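Local coordinates for GCN5-related N-acetyltransferase (Ralstonia eutropha JMP134, PDB 2Q0Y), which probably transfers an acyl group from an acyl donor such as acetyl-CoA to an acceptor not yet identified, as a zinc- and magnesium-containing member of the GNAT family, at residues P64-I68 / I90-D96; G69-W75 / D85-L91; H78-P82 / I121-V125; G105-N110 / L135-W141. All coordinates share one frame; numbering follows the deposited sequence. Where two conformers were deposited one is given.

Interaction 1 (P64-I68 / I90-D96)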
# COMPACT_ATOMS: atom_id res chain seq x y z
N PRO A 64 -23.79 16.58 7.06
CA PRO A 64 -22.86 15.46 7.03
C PRO A 64 -22.47 14.95 8.41
O PRO A 64 -22.02 15.74 9.24
CB PRO A 64 -21.64 16.03 6.29
CG PRO A 64 -22.18 17.20 5.53
CD PRO A 64 -23.19 17.78 6.45
N LEU A 65 -22.66 13.65 8.63
CA LEU A 65 -22.34 12.96 9.88
C LEU A 65 -21.19 11.97 9.74
O LEU A 65 -20.63 11.52 10.73
CB LEU A 65 -23.55 12.12 10.33
CG LEU A 65 -24.85 12.76 10.78
CD1 LEU A 65 -25.70 11.66 11.32
CD2 LEU A 65 -24.63 13.82 11.84
N ALA A 66 -20.88 11.59 8.50
CA ALA A 66 -19.88 10.55 8.25
C ALA A 66 -19.42 10.62 6.82
O ALA A 66 -20.10 11.14 5.94
CB ALA A 66 -20.45 9.18 8.53
N GLY A 67 -18.25 10.03 6.57
CA GLY A 67 -17.72 9.98 5.23
C GLY A 67 -16.74 8.84 5.07
O GLY A 67 -16.25 8.29 6.05
N ILE A 68 -16.48 8.50 3.81
CA ILE A 68 -15.49 7.50 3.46
C ILE A 68 -14.81 7.93 2.16
O ILE A 68 -15.40 8.64 1.33
CB ILE A 68 -16.12 6.09 3.35
CG1 ILE A 68 -15.05 4.98 3.35
CG2 ILE A 68 -17.05 6.01 2.12
CD1 ILE A 68 -15.66 3.59 3.54
N ILE A 90 -9.26 1.99 0.48
CA ILE A 90 -10.26 2.68 1.29
C ILE A 90 -9.53 3.44 2.39
O ILE A 90 -8.62 2.91 3.02
CB ILE A 90 -11.29 1.68 1.89
CG1 ILE A 90 -12.04 0.98 0.76
CG2 ILE A 90 -12.25 2.39 2.85
CD1 ILE A 90 -13.00 -0.07 1.20
N LEU A 91 -9.94 4.68 2.60
CA LEU A 91 -9.34 5.53 3.61
C LEU A 91 -10.32 6.56 4.16
O LEU A 91 -11.38 6.83 3.56
CB LEU A 91 -8.08 6.23 3.08
CG LEU A 91 -8.23 7.33 2.03
CD1 LEU A 91 -6.95 8.14 1.89
CD2 LEU A 91 -8.69 6.80 0.67
N ASN A 92 -9.95 7.14 5.30
CA ASN A 92 -10.69 8.24 5.91
C ASN A 92 -12.14 7.95 6.28
O ASN A 92 -12.97 8.86 6.29
CB ASN A 92 -10.64 9.50 5.03
CG ASN A 92 -9.25 10.05 4.88
OD1 ASN A 92 -8.41 9.91 5.76
ND2 ASN A 92 -8.99 10.70 3.74
N LEU A 93 -12.45 6.71 6.64
CA LEU A 93 -13.76 6.40 7.21
C LEU A 93 -13.87 7.03 8.59
O LEU A 93 -13.09 6.70 9.50
CB LEU A 93 -13.98 4.88 7.32
CG LEU A 93 -15.31 4.48 8.01
CD1 LEU A 93 -16.52 5.04 7.29
CD2 LEU A 93 -15.44 2.98 8.13
N TYR A 94 -14.83 7.93 8.74
CA TYR A 94 -15.09 8.60 10.01
C TYR A 94 -16.59 8.69 10.20
O TYR A 94 -17.32 9.09 9.28
CB TYR A 94 -14.48 9.99 10.08
CG TYR A 94 -14.64 10.60 11.46
CD1 TYR A 94 -13.87 10.14 12.54
CD2 TYR A 94 -15.59 11.58 11.71
CE1 TYR A 94 -14.03 10.67 13.81
CE2 TYR A 94 -15.77 12.11 12.97
CZ TYR A 94 -14.98 11.66 14.03
OH TYR A 94 -15.16 12.20 15.28
N VAL A 95 -17.04 8.33 11.40
CA VAL A 95 -18.44 8.48 11.77
C VAL A 95 -18.57 9.34 13.03
O VAL A 95 -17.91 9.10 14.04
CB VAL A 95 -19.12 7.09 12.01
CG1 VAL A 95 -20.59 7.27 12.35
CG2 VAL A 95 -18.98 6.17 10.81
N ASP A 96 -19.44 10.35 12.97
CA ASP A 96 -19.72 11.21 14.13
C ASP A 96 -19.92 10.35 15.39
O ASP A 96 -20.68 9.41 15.37
CB ASP A 96 -20.98 12.05 13.91
CG ASP A 96 -21.38 12.85 15.13
OD1 ASP A 96 -20.69 13.84 15.42
OD2 ASP A 96 -22.38 12.50 15.80
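Gly67 and Tyr94 pair through their backbones, with the Tyr94 ring on one face of the sheet and Ala66 CB and the Val95 branches on the other. Two hydrogen bonds join the pair: Gly67 N to Tyr94 O at 3.0 Å and Tyr94 N to Gly67 O at 3.1 Å. Two residues on, Asp96 N bonds Leu65 O at 2.8 Å. On the Ala66 face, CB lies 4.1 Å from Val95 CG2. Further along, Ile68 holds CG1 anti to its backbone N (chi1 -165°), which carries CD1 to within 3.7 Å of Ile90 CG2, while its CB faces Leu93 CD1 at 4.1 Å. The polar ends find partners beyond the two strands: the Tyr94 hydroxyl bonds Glu25, Asn92 OD1 bonds Arg19, and Asp96 OD2 holds ND1 of the zinc ligand His99. Between the Gly67–Tyr94 and Gly69–Leu91 pairs, Ile68 stands against both Asn92 and Leu93. That extra residue, with Asn92 at positive phi, makes the beta bulge characteristic of the fourth strand of the GNAT fold; here Leu93 N bonds an unidentified ligand, consistent with the acyl-donor site of relatives.

Interaction 2 (G69-W75 / D85-L91). With FMT (formic acid), chain I; FMT (formic acid), chain G.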
# COMPACT_ATOMS: atom_id res chain seq x y z
N GLY A 69 -13.55 7.53 2.02
CA GLY A 69 -12.77 7.84 0.82
C GLY A 69 -12.37 6.56 0.11
O GLY A 69 -12.15 5.52 0.75
N LEU A 70 -12.22 6.64 -1.21
CA LEU A 70 -11.75 5.51 -2.00
C LEU A 70 -10.91 5.97 -3.18
O LEU A 70 -11.13 7.03 -3.76
CB LEU A 70 -12.92 4.63 -2.46
CG LEU A 70 -13.94 5.12 -3.47
CD1 LEU A 70 -13.55 4.81 -4.94
CD2 LEU A 70 -15.32 4.48 -3.16
N MSE A 71 -9.92 5.15 -3.50
CA MSE A 71 -9.01 5.37 -4.60
C MSE A 71 -8.77 4.04 -5.28
O MSE A 71 -9.00 2.98 -4.70
CB MSE A 71 -7.68 5.91 -4.08
CG MSE A 71 -7.81 7.15 -3.22
SE MSE A 71 -6.09 7.63 -2.47
CE MSE A 71 -5.51 8.30 -3.96
N VAL A 72 -8.35 4.11 -6.53
CA VAL A 72 -7.87 2.93 -7.25
C VAL A 72 -6.41 3.27 -7.53
O VAL A 72 -6.12 4.19 -8.30
CB VAL A 72 -8.66 2.67 -8.53
CG1 VAL A 72 -8.10 1.48 -9.29
CG2 VAL A 72 -10.12 2.43 -8.19
N ILE A 73 -5.50 2.58 -6.86
CA ILE A 73 -4.09 2.90 -6.96
C ILE A 73 -3.37 1.98 -7.92
O ILE A 73 -3.73 0.81 -8.06
CB ILE A 73 -3.42 2.91 -5.59
CG1 ILE A 73 -3.44 1.53 -4.94
CG2 ILE A 73 -4.16 3.90 -4.67
CD1 ILE A 73 -2.70 1.47 -3.61
N GLU A 74 -2.35 2.51 -8.58
CA GLU A 74 -1.49 1.70 -9.43
C GLU A 74 -0.74 0.69 -8.57
O GLU A 74 -0.28 1.01 -7.49
CB GLU A 74 -0.50 2.59 -10.18
CG GLU A 74 -1.15 3.44 -11.24
CD GLU A 74 -0.13 4.14 -12.14
OE1 GLU A 74 1.08 4.13 -11.80
OE2 GLU A 74 -0.56 4.68 -13.19
N TRP A 75 -0.64 -0.55 -9.05
CA TRP A 75 0.01 -1.62 -8.34
C TRP A 75 0.49 -2.68 -9.32
O TRP A 75 -0.20 -2.96 -10.29
CB TRP A 75 -0.93 -2.24 -7.31
CG TRP A 75 -0.19 -2.87 -6.21
CD1 TRP A 75 0.17 -4.17 -6.10
CD2 TRP A 75 0.35 -2.19 -5.08
NE1 TRP A 75 0.91 -4.35 -4.95
CE2 TRP A 75 1.03 -3.15 -4.31
CE3 TRP A 75 0.33 -0.87 -4.65
CZ2 TRP A 75 1.68 -2.83 -3.12
CZ3 TRP A 75 0.99 -0.54 -3.47
CH2 TRP A 75 1.63 -1.52 -2.71
N ASP A 85 -3.27 -4.34 -12.90
CA ASP A 85 -2.17 -3.51 -12.41
C ASP A 85 -2.70 -2.38 -11.51
O ASP A 85 -2.29 -1.21 -11.60
CB ASP A 85 -1.35 -2.95 -13.57
CG ASP A 85 -2.17 -2.08 -14.51
OD1 ASP A 85 -3.43 -2.03 -14.39
OD2 ASP A 85 -1.56 -1.46 -15.39
N LYS A 86 -3.63 -2.75 -10.63
CA LYS A 86 -4.28 -1.80 -9.74
C LYS A 86 -4.86 -2.54 -8.54
O LYS A 86 -5.06 -3.77 -8.58
CB LYS A 86 -5.38 -1.02 -10.48
CG LYS A 86 -6.50 -1.89 -11.02
CD LYS A 86 -7.36 -1.15 -12.05
CE LYS A 86 -8.38 -2.09 -12.74
NZ LYS A 86 -9.27 -1.35 -13.71
N ARG A 87 -5.12 -1.79 -7.47
CA ARG A 87 -5.94 -2.28 -6.38
C ARG A 87 -6.77 -1.14 -5.79
O ARG A 87 -6.43 0.04 -5.93
CB ARG A 87 -5.11 -3.05 -5.33
CG ARG A 87 -3.90 -2.38 -4.84
CD ARG A 87 -3.22 -3.20 -3.71
NE ARG A 87 -2.65 -4.48 -4.14
CZ ARG A 87 -1.92 -5.27 -3.35
NH1 ARG A 87 -1.64 -4.91 -2.10
NH2 ARG A 87 -1.45 -6.42 -3.79
N GLY A 88 -7.89 -1.50 -5.18
CA GLY A 88 -8.72 -0.54 -4.48
C GLY A 88 -8.10 -0.17 -3.16
O GLY A 88 -7.40 -0.98 -2.53
N TYR A 89 -8.33 1.07 -2.73
CA TYR A 89 -7.85 1.55 -1.44
C TYR A 89 -8.96 2.35 -0.76
O TYR A 89 -9.54 3.25 -1.37
CB TYR A 89 -6.56 2.39 -1.60
CG TYR A 89 -5.99 2.78 -0.25
CD1 TYR A 89 -5.63 1.79 0.67
CD2 TYR A 89 -5.83 4.10 0.13
CE1 TYR A 89 -5.14 2.10 1.91
CE2 TYR A 89 -5.32 4.42 1.39
CZ TYR A 89 -4.99 3.42 2.29
OH TYR A 89 -4.48 3.68 3.57
N ILE A 90 -9.26 1.99 0.48
CA ILE A 90 -10.26 2.68 1.29
C ILE A 90 -9.53 3.44 2.39
O ILE A 90 -8.62 2.91 3.02
CB ILE A 90 -11.29 1.68 1.89
CG1 ILE A 90 -12.04 0.98 0.76
CG2 ILE A 90 -12.25 2.39 2.85
CD1 ILE A 90 -13.00 -0.07 1.20
N LEU A 91 -9.94 4.68 2.60
CA LEU A 91 -9.34 5.53 3.61
C LEU A 91 -10.32 6.56 4.16
O LEU A 91 -11.38 6.83 3.56
CB LEU A 91 -8.08 6.23 3.08
CG LEU A 91 -8.23 7.33 2.03
CD1 LEU A 91 -6.95 8.14 1.89
CD2 LEU A 91 -8.69 6.80 0.67
C FMT I . -11.77 -3.94 -14.92
O1 FMT I . -11.83 -5.15 -14.69
O2 FMT I . -11.02 -3.19 -14.29
C FMT G . 4.51 -6.72 -4.80
O1 FMT G . 3.39 -6.41 -5.11
O2 FMT G . 4.73 -7.82 -4.34
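Arg87 lays its guanidinium flat on the indole of Trp75, the planes 19° apart. CZ is 3.6 Å from the centroid of the five-membered ring of Trp75, a cation-pi contact over the face, and CD of the same arginine adds a CH-pi contact. The Arg87 chain gets there by running extended to CD and then folding at chi3 (67°), so that NE passes above the rim of the indole. On its way Arg87 CG touches Ile73 CG1 at 3.9 Å. Along the same face the Met71 selenium, from a selenomethionine, comes to the edge of the Tyr89 ring, and Met71 CG packs on Leu91 CD2 at 4.0 Å. Under these side chains lies the beta hairpin of strands 63-74 and 86-95 within the GNAT sheet: Gly69 with Leu91, Met71 with Tyr89 and Ile73 with Arg87 each make two backbone hydrogen bonds, and Trp75 N bonds Asp85 O at 3.1 Å. On the other face Val72 CG1 lies 3.9 Å from Lys86 CB across from Gly88, and Lys86 stretches on to a formic acid molecule, probably from the crystallisation liquor, NZ to O2 2.6 Å. A second such molecule takes a weak bond from Trp75 NE1. In the next shell His81 NE2 bonds Arg87 NE and steadies the stacked group, while the Tyr89 hydroxyl bonds ND1 of His127, a magnesium ligand. Trp75 also meets the Tyr89 ring of the second subunit, and Tyr89 meets that subunit's Trp75.

Interaction 3 (H78-P82 / I121-V125)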
# COMPACT_ATOMS: atom_id res chain seq x y z
N HIS A 78 -0.32 -9.05 -9.35
CA HIS A 78 -0.03 -9.68 -8.08
C HIS A 78 -0.86 -10.95 -7.98
O HIS A 78 -1.91 -11.04 -8.58
CB HIS A 78 -0.42 -8.69 -6.98
CG HIS A 78 -0.11 -9.14 -5.59
ND1 HIS A 78 -0.97 -9.94 -4.86
CD2 HIS A 78 0.96 -8.90 -4.79
CE1 HIS A 78 -0.44 -10.16 -3.67
NE2 HIS A 78 0.73 -9.55 -3.60
N PRO A 79 -0.41 -11.94 -7.19
CA PRO A 79 -1.25 -13.13 -7.11
C PRO A 79 -2.70 -12.92 -6.62
O PRO A 79 -3.56 -13.74 -6.94
CB PRO A 79 -0.48 -14.02 -6.13
CG PRO A 79 0.93 -13.54 -6.21
CD PRO A 79 0.84 -12.09 -6.43
N SER A 80 -2.98 -11.85 -5.88
CA SER A 80 -4.35 -11.54 -5.47
C SER A 80 -5.14 -10.81 -6.55
O SER A 80 -6.34 -10.59 -6.39
CB SER A 80 -4.32 -10.71 -4.19
OG SER A 80 -3.85 -11.51 -3.10
N HIS A 81 -4.47 -10.42 -7.63
CA HIS A 81 -5.09 -9.72 -8.76
C HIS A 81 -4.18 -9.89 -9.98
O HIS A 81 -3.57 -8.93 -10.47
CB HIS A 81 -5.43 -8.25 -8.43
CG HIS A 81 -4.30 -7.45 -7.86
ND1 HIS A 81 -3.43 -6.72 -8.65
CD2 HIS A 81 -3.94 -7.19 -6.58
CE1 HIS A 81 -2.58 -6.07 -7.87
NE2 HIS A 81 -2.87 -6.34 -6.61
N PRO A 82 -4.04 -11.14 -10.44
CA PRO A 82 -2.97 -11.45 -11.39
C PRO A 82 -3.12 -10.72 -12.71
O PRO A 82 -2.12 -10.53 -13.40
CB PRO A 82 -3.09 -12.97 -11.60
CG PRO A 82 -4.45 -13.33 -11.13
CD PRO A 82 -4.79 -12.35 -10.05
N ILE A 121 -12.83 -3.96 -10.05
CA ILE A 121 -11.58 -4.06 -9.29
C ILE A 121 -11.53 -5.39 -8.58
O ILE A 121 -12.47 -5.75 -7.87
CB ILE A 121 -11.49 -2.94 -8.24
CG1 ILE A 121 -11.57 -1.56 -8.90
CG2 ILE A 121 -10.23 -3.07 -7.38
CD1 ILE A 121 -10.50 -1.30 -9.93
N ALA A 122 -10.43 -6.13 -8.77
CA ALA A 122 -10.29 -7.48 -8.20
C ALA A 122 -10.06 -7.52 -6.69
O ALA A 122 -10.54 -8.42 -6.01
CB ALA A 122 -9.15 -8.22 -8.91
N PHE A 123 -9.32 -6.55 -6.16
CA PHE A 123 -8.74 -6.67 -4.81
C PHE A 123 -8.63 -5.28 -4.21
O PHE A 123 -8.30 -4.33 -4.92
CB PHE A 123 -7.36 -7.32 -4.95
CG PHE A 123 -6.70 -7.70 -3.66
CD1 PHE A 123 -7.16 -8.78 -2.91
CD2 PHE A 123 -5.58 -7.02 -3.22
CE1 PHE A 123 -6.50 -9.14 -1.74
CE2 PHE A 123 -4.92 -7.40 -2.05
CZ PHE A 123 -5.40 -8.46 -1.33
N ALA A 124 -8.87 -5.17 -2.91
CA ALA A 124 -8.77 -3.90 -2.21
C ALA A 124 -8.08 -4.05 -0.87
O ALA A 124 -8.05 -5.15 -0.27
CB ALA A 124 -10.16 -3.32 -2.01
N VAL A 125 -7.52 -2.94 -0.40
CA VAL A 125 -6.83 -2.88 0.88
C VAL A 125 -7.26 -1.62 1.64
O VAL A 125 -7.83 -0.70 1.06
CB VAL A 125 -5.29 -2.91 0.74
CG1 VAL A 125 -4.81 -4.24 0.12
CG2 VAL A 125 -4.78 -1.74 -0.06
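Ser80 sets its CB squarely over the ring of Phe123, 3.6 Å from the centroid and close to its normal, a CH-pi contact at the middle of the face. Phe123 turns CG anti to its backbone N (chi1 -172°), which brings the ring up against the loop 78-82. His81 comes to the same ring differently: its imidazole edge, at CD2, lies 3.7 Å from Phe123 CD2, the planes inclined by 31°, and the two side chains run at about a right angle to each other. Beside the ring contact, His81 CB and Ala122 CB touch at 3.8 Å. The loop side is a type I beta turn from His78 to His81, closed by His81 N to His78 O at 2.8 Å. Inside it Ser80 N donates a nearly straight bond of 3.0 Å to His78 ND1, from 20° out of the ring plane, so in a neutral His78 the proton would probably sit on NE2. His78 CB also covers part of one face of the His81 imidazole. This turn belongs to the long connection of the hairpin 63-74/86-95, and it folds over the start of strand 123-127, which follows the beta-alpha-beta crossover through helix 104-118 and lies parallel to strand 86-95. His81 ND1 is held by the carbonyl of Gln84, whose side-chain OE1 accepts from Ala122 N and so ties both sides together. Ser80 OG bonds Arg28 of the second subunit, and Phe123, Ala124 and Val125 pair antiparallel with a strand of that chain, carrying the sheet across the interface.

Interaction 4 (G105-N110 / L135-W141). With EDO (1,2-ethanediol), chain F.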
# COMPACT_ATOMS: atom_id res chain seq x y z
N GLY A 105 -21.07 3.08 9.53
CA GLY A 105 -19.77 2.65 9.06
C GLY A 105 -19.87 1.46 8.11
O GLY A 105 -19.25 1.42 7.06
N GLN A 106 -20.68 0.48 8.49
CA GLN A 106 -20.89 -0.68 7.62
C GLN A 106 -21.57 -0.29 6.30
O GLN A 106 -21.20 -0.78 5.23
CB GLN A 106 -21.69 -1.75 8.35
CG GLN A 106 -21.96 -2.97 7.50
CD GLN A 106 -22.45 -4.16 8.29
OE1 GLN A 106 -22.79 -4.05 9.46
NE2 GLN A 106 -22.49 -5.32 7.64
N ALA A 107 -22.53 0.64 6.37
CA ALA A 107 -23.21 1.14 5.17
C ALA A 107 -22.25 1.84 4.21
O ALA A 107 -22.28 1.59 3.00
CB ALA A 107 -24.32 2.07 5.56
N LEU A 108 -21.38 2.69 4.74
CA LEU A 108 -20.36 3.35 3.92
C LEU A 108 -19.35 2.35 3.36
O LEU A 108 -18.96 2.45 2.20
CB LEU A 108 -19.64 4.44 4.71
CG LEU A 108 -20.48 5.69 5.00
CD1 LEU A 108 -19.75 6.65 5.92
CD2 LEU A 108 -20.85 6.39 3.71
N MSE A 109 -18.94 1.38 4.17
CA MSE A 109 -18.07 0.33 3.64
C MSE A 109 -18.75 -0.43 2.51
O MSE A 109 -18.11 -0.74 1.50
CB MSE A 109 -17.65 -0.63 4.74
CG MSE A 109 -16.62 -0.08 5.71
SE MSE A 109 -14.86 0.10 4.94
CE MSE A 109 -14.45 -1.78 4.59
N ASN A 110 -20.03 -0.73 2.66
CA ASN A 110 -20.76 -1.42 1.61
C ASN A 110 -20.79 -0.61 0.33
O ASN A 110 -20.62 -1.17 -0.77
CB ASN A 110 -22.20 -1.72 2.05
CG ASN A 110 -22.30 -2.91 2.99
OD1 ASN A 110 -21.47 -3.79 2.98
ND2 ASN A 110 -23.37 -2.94 3.77
N LEU A 135 -15.30 -4.61 12.81
CA LEU A 135 -16.25 -4.47 11.71
C LEU A 135 -15.65 -5.00 10.42
O LEU A 135 -16.30 -5.74 9.69
CB LEU A 135 -16.66 -3.00 11.53
CG LEU A 135 -17.48 -2.67 10.27
CD1 LEU A 135 -18.82 -3.42 10.29
CD2 LEU A 135 -17.67 -1.17 10.13
N TYR A 136 -14.41 -4.63 10.13
CA TYR A 136 -13.81 -5.06 8.87
C TYR A 136 -13.70 -6.57 8.85
O TYR A 136 -14.03 -7.21 7.84
CB TYR A 136 -12.46 -4.37 8.61
CG TYR A 136 -12.49 -2.86 8.78
CD1 TYR A 136 -13.61 -2.10 8.41
CD2 TYR A 136 -11.41 -2.19 9.36
CE1 TYR A 136 -13.64 -0.73 8.58
CE2 TYR A 136 -11.43 -0.82 9.54
CZ TYR A 136 -12.54 -0.09 9.15
OH TYR A 136 -12.56 1.28 9.35
N ALA A 137 -13.27 -7.16 9.95
CA ALA A 137 -13.15 -8.60 10.04
C ALA A 137 -14.51 -9.25 9.82
O ALA A 137 -14.60 -10.24 9.09
CB ALA A 137 -12.58 -9.01 11.35
N ARG A 138 -15.55 -8.71 10.44
CA ARG A 138 -16.93 -9.20 10.25
C ARG A 138 -17.33 -9.14 8.78
O ARG A 138 -18.08 -9.99 8.29
CB ARG A 138 -17.94 -8.37 11.05
CG ARG A 138 -17.98 -8.67 12.53
CD ARG A 138 -19.20 -8.03 13.22
NE ARG A 138 -19.01 -6.60 13.52
CZ ARG A 138 -19.70 -5.59 13.00
NH1 ARG A 138 -20.68 -5.79 12.10
NH2 ARG A 138 -19.42 -4.34 13.38
N MSE A 139 -16.85 -8.11 8.09
CA MSE A 139 -17.18 -7.90 6.69
C MSE A 139 -16.23 -8.62 5.72
O MSE A 139 -16.28 -8.37 4.52
CB MSE A 139 -17.18 -6.41 6.39
CG MSE A 139 -18.25 -5.61 7.14
SE MSE A 139 -18.20 -3.75 6.54
CE MSE A 139 -18.78 -4.07 4.70
N GLY A 140 -15.39 -9.52 6.23
CA GLY A 140 -14.60 -10.41 5.39
C GLY A 140 -13.24 -9.89 4.99
O GLY A 140 -12.61 -10.39 4.04
N TRP A 141 -12.77 -8.87 5.71
CA TRP A 141 -11.43 -8.33 5.53
C TRP A 141 -10.43 -9.15 6.37
O TRP A 141 -10.77 -9.63 7.47
CB TRP A 141 -11.36 -6.85 5.90
CG TRP A 141 -12.16 -5.98 4.97
CD1 TRP A 141 -13.51 -5.83 4.95
CD2 TRP A 141 -11.64 -5.16 3.93
NE1 TRP A 141 -13.87 -4.97 3.94
CE2 TRP A 141 -12.74 -4.56 3.28
CE3 TRP A 141 -10.35 -4.90 3.44
CZ2 TRP A 141 -12.59 -3.69 2.20
CZ3 TRP A 141 -10.20 -4.05 2.37
CH2 TRP A 141 -11.31 -3.45 1.76
C1 EDO F . -20.96 3.21 12.67
O1 EDO F . -21.75 2.31 11.92
C2 EDO F . -19.58 2.65 12.87
O2 EDO F . -18.81 3.61 13.60
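Met109, a selenomethionine like Met139, starts with CB wedged against the end of the Met139 side chain, 3.6 Å from CE and just as close to SE. Its CG lies near both Met139 SE and Tyr136 CE1, at the limit of contact. The chain then bends at chi2 (-72°) and again at chi3 (-65°), which turns it toward the second segment. SE comes 3.9 Å from Tyr136 CE1, an oblique Met-aromatic contact. The terminal CE reaches the indole of Trp141, 3.3 Å from NE1 and 3.5 Å from CE2, again at a slant to the ring. That indole is fixed by a bond from NE1 to Glu113. Nearer the surface, Leu135 CD1 rests on Gln106 CB at 3.8 Å, and Asn110 OD1 lies beside Met139 CE. A Schellman motif ends helix 133-138, with Trp141 N bonded to Tyr136 O at 3.0 Å and Gly140 at positive phi; this turn brings Trp141 back toward Met109. At the start of helix 104-118, Gly105 N bonds O1 of an ethanediol (2.6 Å), probably from the crystallisation liquor, in the glycine-rich helix start that in GNAT relatives binds the pyrophosphate of acetyl-CoA. Both helices pack on the same face of the sheet: Met109 also packs on Ile68 and Leu93, Tyr136 on Leu93 and Leu126, and Trp141 on Ile90 and Ala124.

Interactions 1 and 2 are the two halves of one hairpin, strands 63-74 and 86-95, sharing Ile90 and Leu91, and both rest on backbone hydrogen bonds. Their side-chain chemistry diverges: aliphatic contacts about 7 Å from the centre of the fold in interaction 1, an arginine–tryptophan stack toward the dimer interface in interaction 2. Interaction 3, about 18 Å from that centre, lies at the interface; it relies on CH-pi and ring contacts, and Gly88 bonded to Phe123 and Val125 joins it to interaction 2. Interaction 4 is partly buried, with Met109, Tyr136 and Trp141 inside and Asn110 and Arg138 exposed; it covers interaction 1 where Leu108 meets Ala66 and Tyr136 meets Leu93.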